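Local coordinates for virulent strain associated lipoprotein (Borreliella spielmanii A14S, PDB 6FZZ), which is a predicted outer-surface lipoprotein of the PFam54 family and may, like the related BBE31 of Borrelia burgdorferi, bind glutathione, at residues N146-E149 with K150-S153. Numbering follows the deposited sequence.
Sequences NLFE and KLLS
Leu151 N donates to Leu147 O (2.7 Å) on the long α-helix 138-170, where residues 146-149 run without a break into 150-153. It is one of four successive i to i+4 hydrogen bonds that join the two turns, the others being Lys150 N to Asn146 O, Leu152 N to Phe148 O and Ser153 N to Glu149 O (2.9 Å). CD1 of Leu152 lies over one face of the Phe148 ring, 3.9 Å from Phe148 CE2. Leu151 approaches the same ring obliquely and more loosely, its CD2 4.3 Å from Phe148 CD1.

Phe148 and Leu151 are buried between helices of this strand-free chain, while Leu152 is partly exposed and its side chain lies about 4 Å from a bound tetraethylene glycol, probably from the crystallisation liquor. Beyond the two turns, Phe148 packs on Leu25, Ile26 and Ala29 of helix 15-41 and on Thr122 and Leu126 of helix 105-126, whereas Leu147 faces Leu204 and Ile208 of helix 180-209. Leu151 reaches both helix 105-126 and helix 180-209, so this part of helix 138-170 is wedged among three others.

The polar side is more exposed. Lys150 CG, beside its own backbone N (chi1 -75°), lies 3.2 Å from Asn146 O, and the bend at chi3 keeps CE near the same carbonyl, with NZ 4.2 Å from Leu147 CD2. Glu149 sends its carboxylate back toward the preceding turn, where OE2 forms a salt bridge with Lys145. Its backbone carbonyl is gripped twice by Ser153. The hydroxyl turns back beside its own backbone N (chi1 -50°) and donates from OG to Glu149 O at 2.8 Å, on the opposite face of the carbonyl plane from Ser153 N.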
ATOM      1  N   ASN A 146      18.024  -7.412  -1.900  1.00 24.38           N
ATOM      2  CA  ASN A 146      17.734  -6.542  -3.004  1.00 24.36           C
ATOM      3  C   ASN A 146      16.236  -6.634  -3.413  1.00 22.64           C
ATOM      4  O   ASN A 146      15.659  -5.613  -3.730  1.00 21.73           O
ATOM      5  CB  ASN A 146      18.593  -6.911  -4.204  1.00 31.19           C
ATOM      6  CG  ASN A 146      20.088  -6.625  -3.982  1.00 37.89           C
ATOM      7  OD1 ASN A 146      20.488  -5.770  -3.176  1.00 42.35           O
ATOM      8  ND2 ASN A 146      20.917  -7.344  -4.710  1.00 40.27           N
ATOM      9  N   LEU A 147      15.653  -7.833  -3.438  1.00 21.65           N
ATOM     10  CA  LEU A 147      14.213  -7.999  -3.796  1.00 22.67           C
ATOM     11  C   LEU A 147      13.304  -7.278  -2.777  1.00 22.17           C
ATOM     12  O   LEU A 147      12.401  -6.525  -3.120  1.00 20.66           O
ATOM     13  CB  LEU A 147      13.853  -9.456  -3.918  1.00 23.32           C
ATOM     14  CG  LEU A 147      14.462 -10.219  -5.111  1.00 22.63           C
ATOM     15  CD1 LEU A 147      14.217 -11.689  -4.938  1.00 25.44           C
ATOM     16  CD2 LEU A 147      13.854  -9.804  -6.423  1.00 23.42           C
ATOM     17  N   PHE A 148      13.627  -7.430  -1.506  1.00 22.24           N
ATOM     18  CA  PHE A 148      12.799  -6.857  -0.442  1.00 21.39           C
ATOM     19  C   PHE A 148      12.858  -5.354  -0.433  1.00 19.76           C
ATOM     20  O   PHE A 148      11.835  -4.643  -0.282  1.00 19.01           O
ATOM     21  CB  PHE A 148      13.229  -7.419   0.916  1.00 21.95           C
ATOM     22  CG  PHE A 148      12.238  -7.152   1.987  1.00 24.09           C
ATOM     23  CD1 PHE A 148      10.886  -7.495   1.809  1.00 24.88           C
ATOM     24  CD2 PHE A 148      12.609  -6.563   3.168  1.00 26.28           C
ATOM     25  CE1 PHE A 148       9.952  -7.265   2.787  1.00 25.37           C
ATOM     26  CE2 PHE A 148      11.688  -6.374   4.169  1.00 25.86           C
ATOM     27  CZ  PHE A 148      10.358  -6.686   3.976  1.00 27.35           C
ATOM     28  N   GLU A 149      14.059  -4.829  -0.637  1.00 20.89           N
ATOM     29  CA  GLU A 149      14.237  -3.410  -0.792  1.00 22.38           C
ATOM     30  C   GLU A 149      13.524  -2.838  -1.971  1.00 20.51           C
ATOM     31  O   GLU A 149      12.891  -1.762  -1.869  1.00 22.21           O
ATOM     32  CB  GLU A 149      15.733  -3.019  -0.860  1.00 25.44           C
ATOM     33  CG  GLU A 149      16.432  -3.236   0.423  1.00 28.65           C
ATOM     34  CD  GLU A 149      17.901  -2.778   0.378  1.00 39.40           C
ATOM     35  OE1 GLU A 149      18.436  -2.564  -0.704  1.00 40.19           O
ATOM     36  OE2 GLU A 149      18.545  -2.673   1.428  1.00 37.32           O
ATOM     37  N   LYS A 150      13.648  -3.512  -3.093  1.00 23.26           N
ATOM     38  CA  LYS A 150      12.890  -3.115  -4.285  1.00 26.74           C
ATOM     39  C   LYS A 150      11.372  -3.162  -3.995  1.00 26.43           C
ATOM     40  O   LYS A 150      10.627  -2.201  -4.344  1.00 24.11           O
ATOM     41  CB  LYS A 150      13.219  -4.022  -5.471  1.00 31.61           C
ATOM     42  CG  LYS A 150      14.589  -3.739  -6.094  1.00 39.05           C
ATOM     43  CD  LYS A 150      14.735  -4.380  -7.470  1.00 43.67           C
ATOM     44  CE  LYS A 150      15.055  -5.865  -7.368  1.00 54.99           C
ATOM     45  NZ  LYS A 150      15.247  -6.582  -8.685  1.00 60.77           N
ATOM     46  N   LEU A 151      10.910  -4.242  -3.336  1.00 22.87           N
ATOM     47  CA  LEU A 151       9.458  -4.332  -2.967  1.00 21.99           C
ATOM     48  C   LEU A 151       9.008  -3.153  -2.108  1.00 23.47           C
ATOM     49  O   LEU A 151       8.007  -2.496  -2.436  1.00 22.51           O
ATOM     50  CB  LEU A 151       9.167  -5.667  -2.245  1.00 23.34           C
ATOM     51  CG  LEU A 151       7.739  -5.945  -1.785  1.00 22.20           C
ATOM     52  CD1 LEU A 151       6.818  -5.917  -3.006  1.00 24.34           C
ATOM     53  CD2 LEU A 151       7.746  -7.302  -1.114  1.00 22.78           C
ATOM     54  N   LEU A 152       9.796  -2.784  -1.077  1.00 23.19           N
ATOM     55  CA  LEU A 152       9.488  -1.660  -0.222  1.00 24.20           C
ATOM     56  C   LEU A 152       9.501  -0.338  -0.998  1.00 28.10           C
ATOM     57  O   LEU A 152       8.652   0.549  -0.778  1.00 26.25           O
ATOM     58  CB  LEU A 152      10.428  -1.611   1.012  1.00 25.89           C
ATOM     59  CG  LEU A 152      10.371  -2.771   2.011  1.00 28.43           C
ATOM     60  CD1 LEU A 152      11.392  -2.608   3.134  1.00 30.54           C
ATOM     61  CD2 LEU A 152       8.963  -2.928   2.601  1.00 28.67           C
ATOM     62  N   SER A 153      10.439  -0.183  -1.950  1.00 28.30           N
ATOM     63  CA  SER A 153      10.433   1.024  -2.801  1.00 28.18           C
ATOM     64  C   SER A 153       9.175   1.198  -3.633  1.00 26.43           C
ATOM     65  O   SER A 153       8.821   2.329  -3.893  1.00 25.00           O
ATOM     66  CB  SER A 153      11.621   1.033  -3.826  1.00 28.75           C
ATOM     67  OG  SER A 153      12.762   0.768  -3.085  1.00 38.73           O
TER